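Local coordinates for putative uncharacterized protein (Lodderomyces elongisporus, PDB 4IVF), which probably acts as a glutathione S-transferase of the Ure2p-like group, binding two glutathione molecules in each subunit of its dimer, at residues F[95-98]-F[102-105]. Residues are numbered along the deposited sequence; the frame is centred on the assembly and turned at random.
Sequences FSYP and AEYY
Glu103 sets its CB squarely on one face of the Tyr97 ring, a CH-pi contact with CB 3.5 Å from the ring centroid and only 15° off the ring normal. The glutamate chain bends at chi2; its CG passes 3.9 Å from Tyr97 CE1 and the carboxylate leads away from the loop, its plane 24° from that of the ring. It is therefore the aliphatic base of Glu103, not its charge, that meets the aromatic face.

Next along the helix, Tyr104 brings its backbone N to 3.7 Å from Tyr97 CB, while the two CB atoms lie 4.3 Å apart. Its side chain sends CG anti to the backbone N (chi1 169°), which carries the ring past the loop backbone: Tyr97 O sits at the ring edge, 3.7 Å from Tyr104 CD1, and Pro98 O comes within 3.3 Å of Tyr104 CB.

The polar ties run through neighbours. Thr101 OG1 hydrogen-bonds with both Pro98 O and Tyr104 N, at the N-terminal end of helix 102-131, and Tyr97 OH hydrogen-bonds with Val170 O. Across the dimer interface, Tyr104 packs on Tyr104 of the second subunit. With Tyr97 tethered by its hydroxyl and Glu103 CB over one face of its ring, the direct contact between the linker and the first long helix of the C-terminal GST domain is apolar and CH-pi, while the polar link goes through Thr101.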
ATOM      1  N   PHE F  95      19.712   5.377   3.496  1.00 18.59           N
ATOM      2  CA  PHE F  95      18.380   5.162   4.036  1.00 21.36           C
ATOM      3  C   PHE F  95      17.632   4.158   3.182  1.00 20.51           C
ATOM      4  O   PHE F  95      16.408   4.213   3.078  1.00 21.55           O
ATOM      5  CB  PHE F  95      17.595   6.484   4.074  1.00 18.09           C
ATOM      6  CG  PHE F  95      18.257   7.557   4.884  1.00 18.15           C
ATOM      7  CD1 PHE F  95      18.130   7.579   6.263  1.00 19.66           C
ATOM      8  CD2 PHE F  95      19.010   8.542   4.270  1.00 20.31           C
ATOM      9  CE1 PHE F  95      18.744   8.568   7.014  1.00 20.99           C
ATOM     10  CE2 PHE F  95      19.632   9.530   5.015  1.00 28.33           C
ATOM     11  CZ  PHE F  95      19.499   9.546   6.385  1.00 21.74           C
ATOM     12  N   SER F  96      18.376   3.262   2.547  1.00 16.04           N
ATOM     13  CA  SER F  96      17.796   2.272   1.643  1.00 15.47           C
ATOM     14  C   SER F  96      18.830   1.215   1.351  1.00 16.30           C
ATOM     15  O   SER F  96      20.014   1.394   1.628  1.00 26.68           O
ATOM     16  CB  SER F  96      17.330   2.919   0.326  1.00 16.60           C
ATOM     17  OG  SER F  96      18.409   3.537  -0.362  1.00 19.23           O
ATOM     18  N   TYR F  97      18.378   0.106   0.786  1.00 22.49           N
ATOM     19  CA  TYR F  97      19.265  -1.000   0.467  1.00 19.89           C
ATOM     20  C   TYR F  97      19.385  -1.143  -1.039  1.00 20.62           C
ATOM     21  O   TYR F  97      18.500  -0.710  -1.767  1.00 21.71           O
ATOM     22  CB  TYR F  97      18.722  -2.281   1.086  1.00 16.25           C
ATOM     23  CG  TYR F  97      18.872  -2.293   2.582  1.00 15.87           C
ATOM     24  CD1 TYR F  97      20.046  -2.748   3.170  1.00 17.02           C
ATOM     25  CD2 TYR F  97      17.850  -1.830   3.411  1.00 14.66           C
ATOM     26  CE1 TYR F  97      20.202  -2.754   4.525  1.00 17.01           C
ATOM     27  CE2 TYR F  97      18.000  -1.830   4.776  1.00 17.32           C
ATOM     28  CZ  TYR F  97      19.183  -2.303   5.332  1.00 23.75           C
ATOM     29  OH  TYR F  97      19.360  -2.313   6.699  1.00 23.32           O
ATOM     30  N   PRO F  98      20.486  -1.741  -1.514  1.00 22.81           N
ATOM     31  CA  PRO F  98      20.651  -1.926  -2.958  1.00 23.81           C
ATOM     32  C   PRO F  98      19.499  -2.725  -3.549  1.00 24.66           C
ATOM     33  O   PRO F  98      19.040  -3.695  -2.935  1.00 21.24           O
ATOM     34  CB  PRO F  98      21.951  -2.732  -3.059  1.00 21.79           C
ATOM     35  CG  PRO F  98      22.730  -2.311  -1.855  1.00 22.23           C
ATOM     36  CD  PRO F  98      21.695  -2.126  -0.766  1.00 20.79           C
ATOM     37  N   ALA F 102      17.720  -8.950  -0.373  1.00 21.69           N
ATOM     38  CA  ALA F 102      16.702  -9.376   0.581  1.00 17.03           C
ATOM     39  C   ALA F 102      16.218  -8.206   1.433  1.00 15.99           C
ATOM     40  O   ALA F 102      15.018  -8.026   1.635  1.00 15.22           O
ATOM     41  CB  ALA F 102      17.228 -10.494   1.450  1.00 17.68           C
ATOM     42  N   GLU F 103      17.155  -7.387   1.896  1.00 16.08           N
ATOM     43  CA  GLU F 103      16.808  -6.226   2.702  1.00 15.30           C
ATOM     44  C   GLU F 103      15.980  -5.199   1.910  1.00 14.69           C
ATOM     45  O   GLU F 103      15.107  -4.559   2.464  1.00 13.92           O
ATOM     46  CB  GLU F 103      18.057  -5.572   3.307  1.00 15.79           C
ATOM     47  CG  GLU F 103      18.833  -6.449   4.321  1.00 24.66           C
ATOM     48  CD  GLU F 103      19.817  -7.452   3.667  1.00 41.53           C
ATOM     49  OE1 GLU F 103      19.930  -7.520   2.410  1.00 38.84           O
ATOM     50  OE2 GLU F 103      20.487  -8.181   4.438  1.00 45.42           O
ATOM     51  N   TYR F 104      16.269  -5.040   0.624  1.00 15.16           N
ATOM     52  CA  TYR F 104      15.482  -4.165  -0.237  1.00 16.75           C
ATOM     53  C   TYR F 104      14.019  -4.598  -0.250  1.00 16.86           C
ATOM     54  O   TYR F 104      13.107  -3.784  -0.059  1.00 13.50           O
ATOM     55  CB  TYR F 104      16.048  -4.162  -1.659  1.00 15.69           C
ATOM     56  CG  TYR F 104      15.155  -3.495  -2.668  1.00 22.54           C
ATOM     57  CD1 TYR F 104      15.212  -2.124  -2.867  1.00 22.50           C
ATOM     58  CD2 TYR F 104      14.245  -4.237  -3.426  1.00 28.31           C
ATOM     59  CE1 TYR F 104      14.386  -1.499  -3.788  1.00 28.03           C
ATOM     60  CE2 TYR F 104      13.413  -3.621  -4.357  1.00 25.67           C
ATOM     61  CZ  TYR F 104      13.488  -2.249  -4.532  1.00 28.20           C
ATOM     62  OH  TYR F 104      12.679  -1.615  -5.452  1.00 25.83           O
ATOM     63  N   TYR F 105      13.806  -5.894  -0.457  1.00 14.51           N
ATOM     64  CA  TYR F 105      12.461  -6.454  -0.444  1.00 17.53           C
ATOM     65  C   TYR F 105      11.746  -6.462   0.921  1.00 13.32           C
ATOM     66  O   TYR F 105      10.539  -6.222   0.984  1.00 14.28           O
ATOM     67  CB  TYR F 105      12.443  -7.822  -1.139  1.00 14.91           C
ATOM     68  CG  TYR F 105      12.677  -7.655  -2.617  1.00 15.64           C
ATOM     69  CD1 TYR F 105      11.698  -7.087  -3.436  1.00 15.49           C
ATOM     70  CD2 TYR F 105      13.895  -7.998  -3.194  1.00 21.94           C
ATOM     71  CE1 TYR F 105      11.918  -6.907  -4.805  1.00 16.34           C
ATOM     72  CE2 TYR F 105      14.128  -7.822  -4.556  1.00 24.34           C
ATOM     73  CZ  TYR F 105      13.139  -7.275  -5.353  1.00 27.25           C
ATOM     74  OH  TYR F 105      13.383  -7.096  -6.694  1.00 27.85           O
TER